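Local coordinates for protein probable Rab-related GTPase (Acanthamoeba polyphaga mimivirus, PDB 5XC5) that binds GTP with magnesium as a Rab-family small GTPase and may take part in protein transport, at residues A[40-45]-A[58-63]; A[12-17]-A[63-68]; A[85-90]-A[118-123]. The protein carries 1 engineered substitution. One frame throughout, in Å; residues are numbered along the deposited sequence.

In the fold
All three contacts belong to one Ras-type GTPase domain: interactions 1 and 3 lie in its mixed sheet, and interaction 2 joins two loops that leave it. Interaction 1 pairs the edge strand 41-48 with strand 54-61, a hairpin carrying part of the predicted effector region. Its second segment runs on through Ala63 into interaction 2, where the chain meets the phosphate-binding loop after strand 6-12; interaction 1 is nested within the loop this closes. Interaction 3 comes later, joining strands 81-87 and 113-119, about 14 Å, centre to centre, from interaction 2 and 21 Å from interaction 1. Gly15 with Lys120 and Val16 with Asn119 join interactions 2 and 3, linking the phosphate and guanine ends of the GTP site.

Interaction 1 (A[40-45]-A[58-63])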
loop_
_atom_site.group_PDB
_atom_site.type_symbol
_atom_site.label_atom_id
_atom_site.label_comp_id
_atom_site.label_asym_id
_atom_site.label_seq_id
_atom_site.Cartn_x
_atom_site.Cartn_y
_atom_site.Cartn_z
ATOM N N ALA A 40 -13.463 4.812 -3.744
ATOM C CA ALA A 40 -12.204 4.250 -4.214
ATOM C C ALA A 40 -11.986 4.627 -5.674
ATOM O O ALA A 40 -12.934 4.706 -6.458
ATOM C CB ALA A 40 -12.206 2.728 -4.051
ATOM N N ALA A 41 -10.734 4.880 -6.032
ATOM C CA ALA A 41 -10.378 5.337 -7.366
ATOM C C ALA A 41 -9.546 4.268 -8.057
ATOM O O ALA A 41 -8.650 3.668 -7.447
ATOM C CB ALA A 41 -9.604 6.655 -7.301
ATOM N N PHE A 42 -9.837 4.041 -9.330
ATOM C CA PHE A 42 -9.248 2.949 -10.086
ATOM C C PHE A 42 -8.229 3.454 -11.098
ATOM O O PHE A 42 -8.399 4.522 -11.699
ATOM C CB PHE A 42 -10.322 2.176 -10.850
ATOM C CG PHE A 42 -9.787 1.003 -11.589
ATOM C CD1 PHE A 42 -9.494 -0.177 -10.921
ATOM C CD2 PHE A 42 -9.538 1.077 -12.953
ATOM C CE1 PHE A 42 -8.991 -1.270 -11.597
ATOM C CE2 PHE A 42 -9.024 -0.023 -13.632
ATOM C CZ PHE A 42 -8.758 -1.191 -12.954
ATOM N N ALA A 43 -7.181 2.659 -11.305
ATOM C CA ALA A 43 -6.258 2.864 -12.411
ATOM C C ALA A 43 -5.634 1.523 -12.750
ATOM O O ALA A 43 -5.514 0.646 -11.892
ATOM C CB ALA A 43 -5.163 3.870 -12.053
ATOM N N SER A 44 -5.228 1.368 -14.006
ATOM C CA SER A 44 -4.581 0.146 -14.454
ATOM C C SER A 44 -3.224 0.469 -15.067
ATOM O O SER A 44 -3.047 1.522 -15.682
ATOM C CB SER A 44 -5.439 -0.582 -15.490
ATOM O OG SER A 44 -4.972 -1.900 -15.668
ATOM N N LYS A 45 -2.265 -0.439 -14.884
ATOM C CA LYS A 45 -0.972 -0.305 -15.546
ATOM C C LYS A 45 -0.427 -1.681 -15.882
ATOM O O LYS A 45 -0.437 -2.589 -15.044
ATOM C CB LYS A 45 0.035 0.449 -14.666
ATOM C CG LYS A 45 1.288 0.886 -15.426
ATOM C CD LYS A 45 2.205 1.754 -14.579
ATOM C CE LYS A 45 3.298 2.355 -15.451
ATOM N NZ LYS A 45 4.178 3.305 -14.725
ATOM N N ASN A 58 -4.545 -4.038 -11.695
ATOM C CA ASN A 58 -5.830 -3.357 -11.556
ATOM C C ASN A 58 -5.857 -2.815 -10.126
ATOM O O ASN A 58 -6.044 -3.577 -9.170
ATOM C CB ASN A 58 -6.971 -4.339 -11.819
ATOM C CG ASN A 58 -7.032 -4.782 -13.271
ATOM O OD1 ASN A 58 -6.672 -4.022 -14.173
ATOM N ND2 ASN A 58 -7.505 -6.001 -13.501
ATOM N N ILE A 59 -5.652 -1.506 -9.984
ATOM C CA ILE A 59 -5.310 -0.880 -8.709
ATOM C C ILE A 59 -6.487 -0.052 -8.216
ATOM O O ILE A 59 -7.001 0.800 -8.945
ATOM C CB ILE A 59 -4.071 0.012 -8.867
ATOM C CG1 ILE A 59 -2.891 -0.818 -9.371
ATOM C CG2 ILE A 59 -3.753 0.713 -7.556
ATOM C CD1 ILE A 59 -1.715 0.016 -9.855
ATOM N N TRP A 60 -6.888 -0.278 -6.965
ATOM C CA TRP A 60 -7.912 0.515 -6.297
ATOM C C TRP A 60 -7.264 1.253 -5.131
ATOM O O TRP A 60 -6.678 0.625 -4.237
ATOM C CB TRP A 60 -9.053 -0.374 -5.798
ATOM C CG TRP A 60 -9.991 -0.840 -6.877
ATOM C CD1 TRP A 60 -9.981 -2.050 -7.505
ATOM C CD2 TRP A 60 -11.082 -0.103 -7.437
ATOM N NE1 TRP A 60 -11.004 -2.111 -8.432
ATOM C CE2 TRP A 60 -11.688 -0.927 -8.412
ATOM C CE3 TRP A 60 -11.591 1.180 -7.225
ATOM C CZ2 TRP A 60 -12.792 -0.511 -9.159
ATOM C CZ3 TRP A 60 -12.686 1.595 -7.973
ATOM C CH2 TRP A 60 -13.272 0.751 -8.929
ATOM N N ASP A 61 -7.365 2.576 -5.153
ATOM C CA ASP A 61 -6.858 3.461 -4.112
ATOM C C ASP A 61 -8.042 3.837 -3.225
ATOM O O ASP A 61 -9.001 4.447 -3.704
ATOM C CB ASP A 61 -6.286 4.703 -4.803
ATOM C CG ASP A 61 -5.782 5.746 -3.829
ATOM O OD1 ASP A 61 -5.489 5.384 -2.668
ATOM O OD2 ASP A 61 -5.679 6.931 -4.233
ATOM N N THR A 62 -8.002 3.446 -1.953
ATOM C CA THR A 62 -9.180 3.527 -1.090
ATOM C C THR A 62 -9.038 4.624 -0.041
ATOM O O THR A 62 -7.955 5.155 0.205
ATOM C CB THR A 62 -9.465 2.187 -0.393
ATOM O OG1 THR A 62 -8.443 1.920 0.576
ATOM C CG2 THR A 62 -9.514 1.045 -1.379
ATOM N N ALA A 63 -10.163 4.940 0.595
ATOM C CA ALA A 63 -10.213 5.964 1.632
ATOM C C ALA A 63 -9.679 5.445 2.964
ATOM O O ALA A 63 -10.039 4.351 3.417
ATOM C CB ALA A 63 -11.662 6.400 1.848
#
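Ala41 and Asp61 exchange two backbone hydrogen bonds, and Ala43 and Ile59 two more. Asp61 N to Ala41 O is the straighter of the first two at 2.8 Å and 176°; in the second pair Ile59 N lies 2.9 Å from Ala43 O. Between these hydrogen-bonded pairs lies the non-hydrogen-bonded pair Phe42 and Trp60, where Phe42 CA sends a C-H toward Ile59 O at 3.3 Å.

This is the antiparallel hairpin of strands 41-48 and 54-61, at the edge of the Ras-type sheet; Ala40 to Phe42 belong to the predicted effector region.

On the face bearing Phe42 and Trp60 the contact is aromatic. Phe42 CB sits over the six-membered ring of Trp60, 3.7 Å from its centroid, as a CH-pi contact. CG, anti to the backbone N (chi1 -177°), carries the phenyl ring across the indole, planes 56° apart, so that CD1 comes over the indole face, 3.4 Å from Trp60 CE2. Ala40 CB packs against Trp60 CE3 at 3.6 Å, while Asn58 CB lies at the phenyl edge near CE1.

Asp61 and Ile59 face the other way, toward helix 18-26; there Asp61 OD2 is hydrogen-bonded to Ser19 OG, whose residue is a magnesium ligand.

Interaction 2 (A[12-17]-A[63-68]); sequences GSSGVG and AGLERF. Engineered in segment 63-68: Leu65 (natural residue Gln). With GTP (guanosine-5'-triphosphate), chain B; ACT (acetate ion), chain D.
The phosphate-binding loop meets the start of the switch II region here: Gly64, just past strand 54-61, lies against Gly12, Ser13 and Ser14. The backbones come very close, with Gly64 CA 3.1 Å from Gly12 O and the alpha carbons of Ser14 and Gly64 4.0 Å apart. Gly64 has no beta carbon; one at this position would clash with Gly12 O, Ser13 C and Ser14 N, and the close approach relies on its absence.

Two waters bridge the backbones. One accepts from Gly12 N and donates to Ala63 O; the other accepts from Ser14 N and donates to Gly64 O at 3.0 Å.

In this P-loop NTPase arrangement the two segments also hold the same gamma phosphate by different oxygens. Gly64 N donates to GTP O3G at 2.9 Å, with a bent angle of 135°, while Ser14 OG donates to GTP O2G at 2.8 Å. The Ser14 hydroxyl gets there because OG is anti to the backbone N (chi1 178°). Deeper in the loop, Gly15 N reaches the bridging GTP O3B at 3.0 Å and Gly17 N reaches GTP O2B; these N-H groups would be expected to offset part of the phosphate charge. Lys18 NZ, of the same loop motif, hydrogen-bonds Gly12 O.

Leu65 is an engineered residue, glutamine in the natural sequence. Its CB leads off from the loop, but the chain bends back to lay methyl CD2 alongside Ser14 OG at 3.4 Å, with CG close to the same hydroxyl. On its far side CD2, with CB, borders an acetate ion, probably from the crystallisation liquor, which accepts hydrogen bonds from Arg67 N and Arg67 NH1.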
loop_
_atom_site.group_PDB
_atom_site.type_symbol
_atom_site.label_atom_id
_atom_site.label_comp_id
_atom_site.label_asym_id
_atom_site.label_seq_id
_atom_site.Cartn_x
_atom_site.Cartn_y
_atom_site.Cartn_z
ATOM N N GLY A 12 -5.058 1.820 4.348
ATOM C CA GLY A 12 -4.285 2.478 5.386
ATOM C C GLY A 12 -4.986 3.746 5.817
ATOM O O GLY A 12 -5.903 4.236 5.166
ATOM N N SER A 13 -4.554 4.270 6.964
ATOM C CA SER A 13 -5.276 5.374 7.573
ATOM C C SER A 13 -5.098 6.656 6.763
ATOM O O SER A 13 -4.254 6.752 5.874
ATOM C CB SER A 13 -4.840 5.540 9.020
ATOM O OG SER A 13 -5.252 4.375 9.715
ATOM N N SER A 14 -5.937 7.644 7.059
ATOM C CA SER A 14 -5.947 8.851 6.244
ATOM C C SER A 14 -4.640 9.623 6.389
ATOM O O SER A 14 -4.082 9.731 7.484
ATOM C CB SER A 14 -7.121 9.747 6.633
ATOM O OG SER A 14 -7.103 10.943 5.869
ATOM N N GLY A 15 -4.138 10.130 5.268
ATOM C CA GLY A 15 -2.979 10.989 5.267
ATOM C C GLY A 15 -1.647 10.288 5.148
ATOM O O GLY A 15 -0.621 10.970 5.092
ATOM N N VAL A 16 -1.628 8.954 5.076
ATOM C CA VAL A 16 -0.362 8.219 5.087
ATOM C C VAL A 16 0.368 8.270 3.752
ATOM O O VAL A 16 1.557 7.918 3.704
ATOM C CB VAL A 16 -0.526 6.763 5.563
ATOM C CG1 VAL A 16 -1.088 6.714 6.981
ATOM C CG2 VAL A 16 -1.406 5.972 4.610
ATOM N N GLY A 17 -0.307 8.677 2.680
ATOM C CA GLY A 17 0.287 8.788 1.371
ATOM C C GLY A 17 -0.099 7.728 0.336
ATOM O O GLY A 17 0.613 7.592 -0.661
ATOM N N ALA A 63 -10.163 4.940 0.595
ATOM C CA ALA A 63 -10.213 5.964 1.632
ATOM C C ALA A 63 -9.679 5.445 2.964
ATOM O O ALA A 63 -10.039 4.351 3.417
ATOM C CB ALA A 63 -11.662 6.400 1.848
ATOM N N GLY A 64 -8.865 6.277 3.618
ATOM C CA GLY A 64 -8.430 6.027 4.977
ATOM C C GLY A 64 -9.226 6.743 6.054
ATOM O O GLY A 64 -9.123 6.378 7.228
ATOM N N LEU A 65 -10.022 7.748 5.684
ATOM C CA LEU A 65 -10.820 8.461 6.676
ATOM C C LEU A 65 -11.817 7.518 7.329
ATOM O O LEU A 65 -12.480 6.721 6.661
ATOM C CB LEU A 65 -11.561 9.625 6.027
ATOM C CG LEU A 65 -10.693 10.852 5.729
ATOM C CD1 LEU A 65 -11.453 11.757 4.796
ATOM C CD2 LEU A 65 -10.293 11.598 6.990
ATOM N N GLU A 66 -11.941 7.630 8.648
ATOM C CA GLU A 66 -12.710 6.646 9.395
ATOM C C GLU A 66 -14.163 6.615 8.953
ATOM O O GLU A 66 -14.769 5.541 8.883
ATOM C CB GLU A 66 -12.585 6.900 10.896
ATOM C CG GLU A 66 -11.142 6.913 11.376
ATOM C CD GLU A 66 -10.998 6.880 12.889
ATOM O OE1 GLU A 66 -12.009 7.079 13.602
ATOM O OE2 GLU A 66 -9.855 6.665 13.358
ATOM N N ARG A 67 -14.737 7.778 8.633
ATOM C CA ARG A 67 -16.154 7.797 8.285
ATOM C C ARG A 67 -16.443 7.145 6.937
ATOM O O ARG A 67 -17.604 6.831 6.655
ATOM C CB ARG A 67 -16.736 9.212 8.406
ATOM C CG ARG A 67 -16.415 10.149 7.274
ATOM C CD ARG A 67 -16.767 11.568 7.689
ATOM N NE ARG A 67 -16.613 12.533 6.603
ATOM C CZ ARG A 67 -15.483 13.167 6.319
ATOM N NH1 ARG A 67 -14.386 12.935 7.026
ATOM N NH2 ARG A 67 -15.450 14.034 5.316
ATOM N N PHE A 68 -15.415 6.898 6.125
ATOM C CA PHE A 68 -15.564 6.272 4.819
ATOM C C PHE A 68 -15.106 4.818 4.811
ATOM O O PHE A 68 -14.976 4.213 3.740
ATOM C CB PHE A 68 -14.830 7.102 3.763
ATOM C CG PHE A 68 -15.339 8.523 3.641
ATOM C CD1 PHE A 68 -16.704 8.794 3.599
ATOM C CD2 PHE A 68 -14.455 9.590 3.566
ATOM C CE1 PHE A 68 -17.182 10.100 3.482
ATOM C CE2 PHE A 68 -14.926 10.904 3.447
ATOM C CZ PHE A 68 -16.292 11.159 3.411
HETATM P PG GTP B . -6.593 9.450 2.354
HETATM O O1G GTP B . -7.043 9.410 0.907
HETATM O O2G GTP B . -7.254 10.558 3.119
HETATM O O3G GTP B . -6.742 8.111 3.043
HETATM O O3B GTP B . -5.005 9.855 2.438
HETATM P PB GTP B . -3.784 9.232 1.569
HETATM O O1B GTP B . -4.225 8.938 0.149
HETATM O O2B GTP B . -3.194 8.054 2.292
HETATM O O3A GTP B . -2.626 10.357 1.646
HETATM P PA GTP B . -2.275 11.444 0.489
HETATM O O1A GTP B . -1.568 10.765 -0.690
HETATM O O2A GTP B . -3.525 12.283 0.152
HETATM O "O5'" GTP B . -1.153 12.329 1.264
HETATM C "C5'" GTP B . -1.476 13.074 2.420
HETATM C "C4'" GTP B . -0.444 14.184 2.612
HETATM O "O4'" GTP B . 0.801 13.567 2.905
HETATM C "C3'" GTP B . -0.233 15.044 1.380
HETATM O "O3'" GTP B . -0.040 16.399 1.764
HETATM C "C2'" GTP B . 1.050 14.505 0.787
HETATM O "O2'" GTP B . 1.764 15.474 0.054
HETATM C "C1'" GTP B . 1.799 14.041 2.020
HETATM N N9 GTP B . 2.703 12.941 1.658
HETATM C C8 GTP B . 2.418 11.835 0.901
HETATM N N7 GTP B . 3.521 11.064 0.815
HETATM C C5 GTP B . 4.514 11.676 1.510
HETATM C C6 GTP B . 5.840 11.339 1.756
HETATM O O6 GTP B . 6.383 10.306 1.324
HETATM N N1 GTP B . 6.577 12.217 2.516
HETATM C C2 GTP B . 6.044 13.376 3.038
HETATM N N2 GTP B . 6.827 14.163 3.768
HETATM N N3 GTP B . 4.731 13.716 2.808
HETATM C C4 GTP B . 4.003 12.860 2.045
HETATM C C ACT D . -12.831 11.047 9.567
HETATM O O ACT D . -13.749 10.567 8.880
HETATM O OXT ACT D . -12.763 12.279 9.652
HETATM C CH3 ACT D . -11.859 10.195 10.273
HETATM O O HOH W 1 -7.806 2.504 3.209
HETATM O O HOH W 2 -7.690 7.548 9.555
#

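Interaction 3 (A[85-90]-A[118-123]). With GTP (guanosine-5'-triphosphate), chain B.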
loop_
_atom_site.group_PDB
_atom_site.type_symbol
_atom_site.label_atom_id
_atom_site.label_comp_id
_atom_site.label_asym_id
_atom_site.label_seq_id
_atom_site.Cartn_x
_atom_site.Cartn_y
_atom_site.Cartn_z
ATOM N N VAL A 85 -0.445 0.851 3.947
ATOM C CA VAL A 85 0.462 1.985 4.078
ATOM C C VAL A 85 0.281 2.641 5.439
ATOM O O VAL A 85 -0.843 2.767 5.939
ATOM C CB VAL A 85 0.210 2.980 2.930
ATOM C CG1 VAL A 85 1.252 4.084 2.935
ATOM C CG2 VAL A 85 0.203 2.249 1.585
ATOM N N PHE A 86 1.396 3.057 6.043
ATOM C CA PHE A 86 1.354 3.913 7.225
ATOM C C PHE A 86 2.446 4.974 7.119
ATOM O O PHE A 86 3.319 4.921 6.254
ATOM C CB PHE A 86 1.444 3.107 8.531
ATOM C CG PHE A 86 2.830 2.606 8.841
ATOM C CD1 PHE A 86 3.271 1.393 8.323
ATOM C CD2 PHE A 86 3.685 3.333 9.668
ATOM C CE1 PHE A 86 4.529 0.917 8.610
ATOM C CE2 PHE A 86 4.960 2.857 9.949
ATOM C CZ PHE A 86 5.379 1.650 9.404
ATOM N N ASP A 87 2.389 5.942 8.028
ATOM C CA ASP A 87 3.301 7.088 8.057
ATOM C C ASP A 87 4.226 6.875 9.249
ATOM O O ASP A 87 3.748 6.700 10.373
ATOM C CB ASP A 87 2.428 8.341 8.224
ATOM C CG ASP A 87 3.191 9.639 8.496
ATOM O OD1 ASP A 87 4.393 9.646 8.822
ATOM O OD2 ASP A 87 2.508 10.688 8.409
ATOM N N VAL A 88 5.540 6.869 8.999
ATOM C CA VAL A 88 6.507 6.562 10.057
ATOM C C VAL A 88 6.468 7.553 11.214
ATOM O O VAL A 88 6.943 7.223 12.308
ATOM C CB VAL A 88 7.948 6.390 9.527
ATOM C CG1 VAL A 88 8.056 5.162 8.636
ATOM C CG2 VAL A 88 8.403 7.645 8.796
ATOM N N THR A 89 5.934 8.760 11.005
ATOM C CA THR A 89 5.797 9.732 12.091
ATOM C C THR A 89 4.448 9.660 12.787
ATOM O O THR A 89 4.250 10.363 13.781
ATOM C CB THR A 89 5.986 11.175 11.589
ATOM O OG1 THR A 89 4.872 11.555 10.766
ATOM C CG2 THR A 89 7.260 11.324 10.798
ATOM N N ASP A 90 3.513 8.883 12.266
ATOM C CA ASP A 90 2.128 8.849 12.734
ATOM C C ASP A 90 1.957 7.513 13.452
ATOM O O ASP A 90 1.679 6.486 12.824
ATOM C CB ASP A 90 1.193 9.013 11.537
ATOM C CG ASP A 90 -0.268 9.112 11.920
ATOM O OD1 ASP A 90 -0.645 8.715 13.043
ATOM O OD2 ASP A 90 -1.054 9.554 11.053
ATOM N N ALA A 118 6.052 1.347 4.945
ATOM C CA ALA A 118 6.426 2.374 5.911
ATOM C C ALA A 118 6.787 3.614 5.103
ATOM O O ALA A 118 7.881 3.705 4.533
ATOM C CB ALA A 118 7.605 1.879 6.745
ATOM N N ASN A 119 5.854 4.558 5.021
ATOM C CA ASN A 119 5.966 5.698 4.127
ATOM C C ASN A 119 6.427 6.946 4.872
ATOM O O ASN A 119 6.405 7.030 6.106
ATOM C CB ASN A 119 4.628 5.967 3.429
ATOM C CG ASN A 119 4.781 6.767 2.150
ATOM O OD1 ASN A 119 5.800 6.692 1.484
ATOM N ND2 ASN A 119 3.757 7.534 1.798
ATOM N N LYS A 120 6.838 7.933 4.075
ATOM C CA LYS A 120 7.328 9.243 4.523
ATOM C C LYS A 120 8.726 9.173 5.126
ATOM O O LYS A 120 9.082 9.984 5.988
ATOM C CB LYS A 120 6.344 10.009 5.420
ATOM C CG LYS A 120 4.926 10.018 4.870
ATOM C CD LYS A 120 4.109 11.130 5.469
ATOM C CE LYS A 120 2.644 11.059 5.014
ATOM N NZ LYS A 120 1.837 12.177 5.626
ATOM N N ILE A 121 9.542 8.225 4.656
ATOM C CA ILE A 121 10.897 8.073 5.182
ATOM C C ILE A 121 11.777 9.293 4.938
ATOM O O ILE A 121 12.845 9.397 5.547
ATOM C CB ILE A 121 11.559 6.775 4.668
ATOM C CG1 ILE A 121 11.838 6.863 3.160
ATOM C CG2 ILE A 121 10.722 5.571 5.051
ATOM C CD1 ILE A 121 12.419 5.583 2.554
ATOM N N ASP A 122 11.367 10.203 4.052
ATOM C CA ASP A 122 12.112 11.438 3.837
ATOM C C ASP A 122 12.138 12.308 5.082
ATOM O O ASP A 122 13.061 13.112 5.240
ATOM C CB ASP A 122 11.491 12.227 2.683
ATOM C CG ASP A 122 10.013 12.507 2.904
ATOM O OD1 ASP A 122 9.213 11.553 2.792
ATOM O OD2 ASP A 122 9.644 13.667 3.194
ATOM N N ILE A 123 11.148 12.167 5.968
ATOM C CA ILE A 123 11.112 12.962 7.188
ATOM C C ILE A 123 12.300 12.589 8.065
ATOM O O ILE A 123 12.702 11.421 8.134
ATOM C CB ILE A 123 9.771 12.732 7.906
ATOM C CG1 ILE A 123 8.621 13.245 7.032
ATOM C CG2 ILE A 123 9.775 13.389 9.293
ATOM C CD1 ILE A 123 7.243 12.964 7.574
HETATM P PG GTP B . -6.593 9.450 2.354
HETATM O O1G GTP B . -7.043 9.410 0.907
HETATM O O2G GTP B . -7.254 10.558 3.119
HETATM O O3G GTP B . -6.742 8.111 3.043
HETATM O O3B GTP B . -5.005 9.855 2.438
HETATM P PB GTP B . -3.784 9.232 1.569
HETATM O O1B GTP B . -4.225 8.938 0.149
HETATM O O2B GTP B . -3.194 8.054 2.292
HETATM O O3A GTP B . -2.626 10.357 1.646
HETATM P PA GTP B . -2.275 11.444 0.489
HETATM O O1A GTP B . -1.568 10.765 -0.690
HETATM O O2A GTP B . -3.525 12.283 0.152
HETATM O "O5'" GTP B . -1.153 12.329 1.264
HETATM C "C5'" GTP B . -1.476 13.074 2.420
HETATM C "C4'" GTP B . -0.444 14.184 2.612
HETATM O "O4'" GTP B . 0.801 13.567 2.905
HETATM C "C3'" GTP B . -0.233 15.044 1.380
HETATM O "O3'" GTP B . -0.040 16.399 1.764
HETATM C "C2'" GTP B . 1.050 14.505 0.787
HETATM O "O2'" GTP B . 1.764 15.474 0.054
HETATM C "C1'" GTP B . 1.799 14.041 2.020
HETATM N N9 GTP B . 2.703 12.941 1.658
HETATM C C8 GTP B . 2.418 11.835 0.901
HETATM N N7 GTP B . 3.521 11.064 0.815
HETATM C C5 GTP B . 4.514 11.676 1.510
HETATM C C6 GTP B . 5.840 11.339 1.756
HETATM O O6 GTP B . 6.383 10.306 1.324
HETATM N N1 GTP B . 6.577 12.217 2.516
HETATM C C2 GTP B . 6.044 13.376 3.038
HETATM N N2 GTP B . 6.827 14.163 3.768
HETATM N N3 GTP B . 4.731 13.716 2.808
HETATM C C4 GTP B . 4.003 12.860 2.045
#
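Ala118 fits as a small bump against the ring of Phe86: its CA lies over the ring face, 4.0 Å from the centroid in a CH-pi contact, and its CB reaches Phe86 CZ at 3.5 Å. The phenyl group is turned there by a chi1 of 76°, CG between backbone N and carbonyl carbon. Val88 CG1 closes on the same methyl at 3.8 Å, so CB touches the ring rim with one flank and the valine with the next; Val88 CG2 rests against the carbonyls of Asn119 and Lys120.

Strands 81-87 and 113-119 run parallel, joined through helix 91-107 in a beta-alpha-beta crossover, and the second runs into Asn119-Lys120-Ile121-Asp122, the NKxD guanine-specificity motif of Ras-type GTPases. Asn119 ND2 bonds to Val16 O of the phosphate-binding loop. Asn119 N bonds to Phe86 O and Val88 N to Asn119 O (3.0 Å), the second bond extending the pairing one residue past strand 81-87.

Lys120 is a long ridge with Asp87 along one side and guanine along the other. Its CD lies 3.5 Å from Asp87 CG, its CG 3.5 Å from GTP C6. At the tip, NZ forms a salt bridge with Asp87 OD2, its hydrogen bond weak, and bonds to GTP O4' and Gly15 O. Asp87 OD1 accepts from Thr89 N, in an Asx turn, and Thr89 OG1, two bonds from the same face that should help hold the carboxylate's rotation.

Thr89 CG2 meets Ile123 CG2 tip to tip at 3.6 Å; beyond, Asp122 grips the guanine edge, OD1 on GTP N1 at 2.7 Å and OD2 on GTP N2.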